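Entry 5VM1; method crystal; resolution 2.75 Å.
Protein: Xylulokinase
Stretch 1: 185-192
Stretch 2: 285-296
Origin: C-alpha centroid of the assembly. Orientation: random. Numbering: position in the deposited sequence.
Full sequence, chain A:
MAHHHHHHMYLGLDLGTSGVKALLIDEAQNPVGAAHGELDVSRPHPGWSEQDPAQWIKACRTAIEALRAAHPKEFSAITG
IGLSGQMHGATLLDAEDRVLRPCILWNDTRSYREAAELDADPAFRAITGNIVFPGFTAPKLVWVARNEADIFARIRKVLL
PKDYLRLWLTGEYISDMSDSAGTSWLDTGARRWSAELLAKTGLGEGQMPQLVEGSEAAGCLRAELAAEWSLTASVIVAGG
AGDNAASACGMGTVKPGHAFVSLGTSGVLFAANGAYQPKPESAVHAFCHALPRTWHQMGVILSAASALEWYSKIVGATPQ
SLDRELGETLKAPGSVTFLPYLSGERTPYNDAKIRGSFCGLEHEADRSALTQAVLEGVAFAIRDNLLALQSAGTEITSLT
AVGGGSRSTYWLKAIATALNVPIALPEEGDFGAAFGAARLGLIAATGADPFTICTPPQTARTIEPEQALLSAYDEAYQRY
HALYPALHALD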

# COMPACT_ATOMS: atom_id res chain seq x y z
N TRP A 185 7.06 -15.54 -0.75
CA TRP A 185 7.86 -16.58 -0.12
C TRP A 185 7.50 -16.85 1.33
O TRP A 185 8.04 -17.80 1.92
CB TRP A 185 9.35 -16.21 -0.19
CG TRP A 185 9.97 -16.24 -1.53
CD1 TRP A 185 9.92 -17.26 -2.45
CD2 TRP A 185 10.81 -15.23 -2.09
NE1 TRP A 185 10.67 -16.93 -3.56
CE2 TRP A 185 11.23 -15.70 -3.37
CE3 TRP A 185 11.24 -13.99 -1.65
CZ2 TRP A 185 12.04 -14.94 -4.20
CZ3 TRP A 185 12.05 -13.23 -2.49
CH2 TRP A 185 12.44 -13.71 -3.75
N LEU A 186 6.62 -16.04 1.93
CA LEU A 186 6.27 -16.14 3.35
C LEU A 186 5.07 -17.06 3.60
O LEU A 186 4.11 -17.07 2.83
CB LEU A 186 5.96 -14.75 3.90
CG LEU A 186 5.99 -14.63 5.43
CD1 LEU A 186 7.42 -14.31 5.93
CD2 LEU A 186 5.01 -13.60 5.89
N ASP A 187 5.15 -17.87 4.66
CA ASP A 187 3.95 -18.54 5.19
C ASP A 187 3.22 -17.48 6.03
O ASP A 187 3.50 -17.29 7.21
CB ASP A 187 4.32 -19.79 6.00
CG ASP A 187 3.10 -20.64 6.38
OD1 ASP A 187 2.01 -20.09 6.63
OD2 ASP A 187 3.21 -21.89 6.47
N THR A 188 2.28 -16.77 5.40
CA THR A 188 1.67 -15.61 6.04
C THR A 188 1.01 -15.98 7.37
O THR A 188 1.13 -15.23 8.35
CB THR A 188 0.64 -14.98 5.11
OG1 THR A 188 1.23 -14.84 3.82
CG2 THR A 188 0.22 -13.61 5.60
N GLY A 189 0.33 -17.13 7.43
CA GLY A 189 -0.32 -17.51 8.66
C GLY A 189 0.65 -17.89 9.76
O GLY A 189 0.35 -17.70 10.94
N ALA A 190 1.81 -18.42 9.40
CA ALA A 190 2.82 -18.84 10.36
C ALA A 190 3.86 -17.77 10.66
O ALA A 190 4.66 -17.96 11.59
CB ALA A 190 3.54 -20.10 9.84
N ARG A 191 3.90 -16.67 9.90
CA ARG A 191 4.87 -15.58 10.10
C ARG A 191 6.32 -16.08 10.01
O ARG A 191 7.20 -15.68 10.77
CB ARG A 191 4.59 -14.88 11.43
CG ARG A 191 3.16 -14.39 11.53
CD ARG A 191 2.88 -13.67 12.81
NE ARG A 191 3.17 -12.23 12.79
CZ ARG A 191 2.32 -11.29 12.40
NH1 ARG A 191 1.13 -11.64 11.94
NH2 ARG A 191 2.66 -10.00 12.46
N ARG A 192 6.58 -16.97 9.07
CA ARG A 192 7.90 -17.56 8.90
C ARG A 192 8.10 -17.75 7.40
O ARG A 192 7.14 -17.83 6.64
CB ARG A 192 8.04 -18.90 9.69
N HIS A 285 -6.12 -9.44 -0.93
CA HIS A 285 -4.81 -9.70 -0.34
C HIS A 285 -4.92 -9.86 1.17
O HIS A 285 -5.71 -9.15 1.82
CB HIS A 285 -3.82 -8.58 -0.69
CG HIS A 285 -3.45 -8.57 -2.14
ND1 HIS A 285 -2.83 -9.64 -2.75
CD2 HIS A 285 -3.70 -7.67 -3.12
CE1 HIS A 285 -2.66 -9.38 -4.03
NE2 HIS A 285 -3.19 -8.20 -4.29
N ALA A 286 -4.16 -10.80 1.72
CA ALA A 286 -4.06 -11.00 3.17
C ALA A 286 -2.58 -11.06 3.53
O ALA A 286 -1.87 -11.98 3.11
CB ALA A 286 -4.77 -12.27 3.64
N PHE A 287 -2.14 -10.09 4.30
CA PHE A 287 -0.75 -9.94 4.67
C PHE A 287 -0.65 -9.78 6.18
O PHE A 287 -1.61 -9.36 6.84
CB PHE A 287 -0.11 -8.70 4.03
CG PHE A 287 -0.05 -8.71 2.53
CD1 PHE A 287 0.39 -9.83 1.85
CD2 PHE A 287 -0.38 -7.58 1.81
CE1 PHE A 287 0.47 -9.82 0.45
CE2 PHE A 287 -0.29 -7.56 0.42
CZ PHE A 287 0.13 -8.69 -0.26
N CYS A 288 0.54 -10.06 6.70
CA CYS A 288 0.84 -9.70 8.08
C CYS A 288 0.80 -8.18 8.25
O CYS A 288 1.13 -7.43 7.33
CB CYS A 288 2.23 -10.20 8.49
SG CYS A 288 2.52 -11.98 8.26
N HIS A 289 0.40 -7.75 9.43
CA HIS A 289 0.48 -6.34 9.78
C HIS A 289 1.86 -6.04 10.37
O HIS A 289 2.71 -6.92 10.47
CB HIS A 289 -0.61 -5.97 10.77
CG HIS A 289 -1.07 -4.55 10.68
ND1 HIS A 289 -0.21 -3.51 10.36
CD2 HIS A 289 -2.28 -3.98 10.90
CE1 HIS A 289 -0.87 -2.37 10.39
NE2 HIS A 289 -2.12 -2.62 10.73
N ALA A 290 2.11 -4.79 10.71
CA ALA A 290 3.38 -4.45 11.34
C ALA A 290 3.39 -4.81 12.81
O ALA A 290 4.44 -4.69 13.44
CB ALA A 290 3.69 -2.97 11.20
N LEU A 291 2.25 -5.21 13.37
CA LEU A 291 2.25 -5.47 14.79
C LEU A 291 2.21 -6.97 15.03
O LEU A 291 1.68 -7.73 14.22
CB LEU A 291 1.06 -4.79 15.49
CG LEU A 291 0.90 -3.31 15.13
CD1 LEU A 291 -0.09 -2.62 16.02
CD2 LEU A 291 2.23 -2.59 15.16
N PRO A 292 2.76 -7.43 16.14
CA PRO A 292 2.80 -8.88 16.36
C PRO A 292 1.39 -9.43 16.48
O PRO A 292 0.45 -8.72 16.83
CB PRO A 292 3.60 -9.02 17.66
CG PRO A 292 3.60 -7.68 18.25
CD PRO A 292 3.47 -6.67 17.18
N ARG A 293 1.24 -10.70 16.10
CA ARG A 293 -0.03 -11.44 16.21
C ARG A 293 -1.20 -10.68 15.53
O ARG A 293 -2.37 -10.82 15.90
CB ARG A 293 -0.33 -11.79 17.69
N THR A 294 -0.88 -9.93 14.47
CA THR A 294 -1.83 -9.07 13.78
C THR A 294 -1.65 -9.21 12.27
O THR A 294 -0.52 -9.32 11.78
CB THR A 294 -1.64 -7.60 14.21
OG1 THR A 294 -1.72 -7.51 15.64
CG2 THR A 294 -2.67 -6.72 13.59
N TRP A 295 -2.76 -9.24 11.53
CA TRP A 295 -2.77 -9.39 10.08
C TRP A 295 -3.57 -8.25 9.48
O TRP A 295 -4.08 -7.37 10.18
CB TRP A 295 -3.37 -10.73 9.65
CG TRP A 295 -2.42 -11.87 9.77
CD1 TRP A 295 -1.68 -12.44 8.75
CD2 TRP A 295 -2.05 -12.56 10.96
NE1 TRP A 295 -0.90 -13.45 9.24
CE2 TRP A 295 -1.11 -13.56 10.59
CE3 TRP A 295 -2.44 -12.45 12.31
CZ2 TRP A 295 -0.55 -14.42 11.53
CZ3 TRP A 295 -1.88 -13.31 13.23
CH2 TRP A 295 -0.95 -14.28 12.84
N HIS A 296 -3.70 -8.26 8.15
CA HIS A 296 -4.62 -7.35 7.49
C HIS A 296 -5.03 -7.87 6.13
O HIS A 296 -4.31 -8.64 5.48
CB HIS A 296 -4.04 -5.93 7.34
CG HIS A 296 -3.06 -5.78 6.22
ND1 HIS A 296 -3.44 -5.45 4.94
CD2 HIS A 296 -1.71 -5.88 6.21
CE1 HIS A 296 -2.36 -5.37 4.18
NE2 HIS A 296 -1.30 -5.62 4.92

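The two stretches belong to one chain, and no two residues that touch across them lie closer than 97 positions in sequence. Each folds back on itself. In the first, Asp187 N donates to Arg192 O at 2.8 Å, while Asp187 OD1 accepts from Ala190 N at 3.2 Å, which ties down the turn through residues 188-190. The second is a hairpin-like pairing: Phe287 N to His296 O (2.9 Å) and His296 N to Phe287 O (2.7 Å) join its two strands, and His289 N donates to Thr294 O at 3.0 Å. No backbone-to-backbone hydrogen bond crosses between the stretches; the nearest CA atoms, Thr188 CA and Cys288 CA, stand 6.3 Å apart, and every crossing hydrogen bond uses a side-chain donor and a backbone acceptor.

The first such bond is the best defined. Trp295 NE1 donates to Thr188 O over 2.8 Å with an N-H...O angle of 158°, and the oxygen lies near the indole plane, where the N-H points. The indole's one polar hydrogen is thereby satisfied. Thr188 O also receives a weak bond from Arg191 N at 3.5 Å within its own stretch.

Arg191 supplies the rest. Its CA-to-CB bond points sideways, but the extended chi2 (t) helps carry the guanidinium to the second stretch, where the residue has 122 Å² covered. NH1 donates to Thr294 O at 2.9 Å and 156°; NH2 reaches the same oxygen at 3.3 Å and 133°, a weak bond. Thr294 O thus accepts from His289 N as well as from the guanidinium. NH2 also lies 3.0 Å from Leu291 O, and both NE and NH2 have hydrogen-bonding partners elsewhere in the structure.

The same cation sits over the indole: Arg191 CZ is 4.4 Å from the centroid of the Trp295 six-membered ring and 12° off its normal, the geometry of a cation-pi interaction, which places positive charge against the electron-rich face. The guanidinium itself is sandwiched, with Arg293 N over one face (3.9 Å from Arg191 CZ) and Cys288 CB over the opposite face (3.9 Å from Arg191 NH1).

Apolar packing completes the contact. Leu186 and Cys288 point toward the opposing stretch, bringing Leu186 CD2 to 3.8 Å from Cys288 SG. Thr188 CG2 packs 3.9 Å from Cys288 SG and 3.9 Å from Phe287 CA, while Thr188 OG1 is satisfied elsewhere in the structure. In all, 394 Å² is buried, summed over both sides.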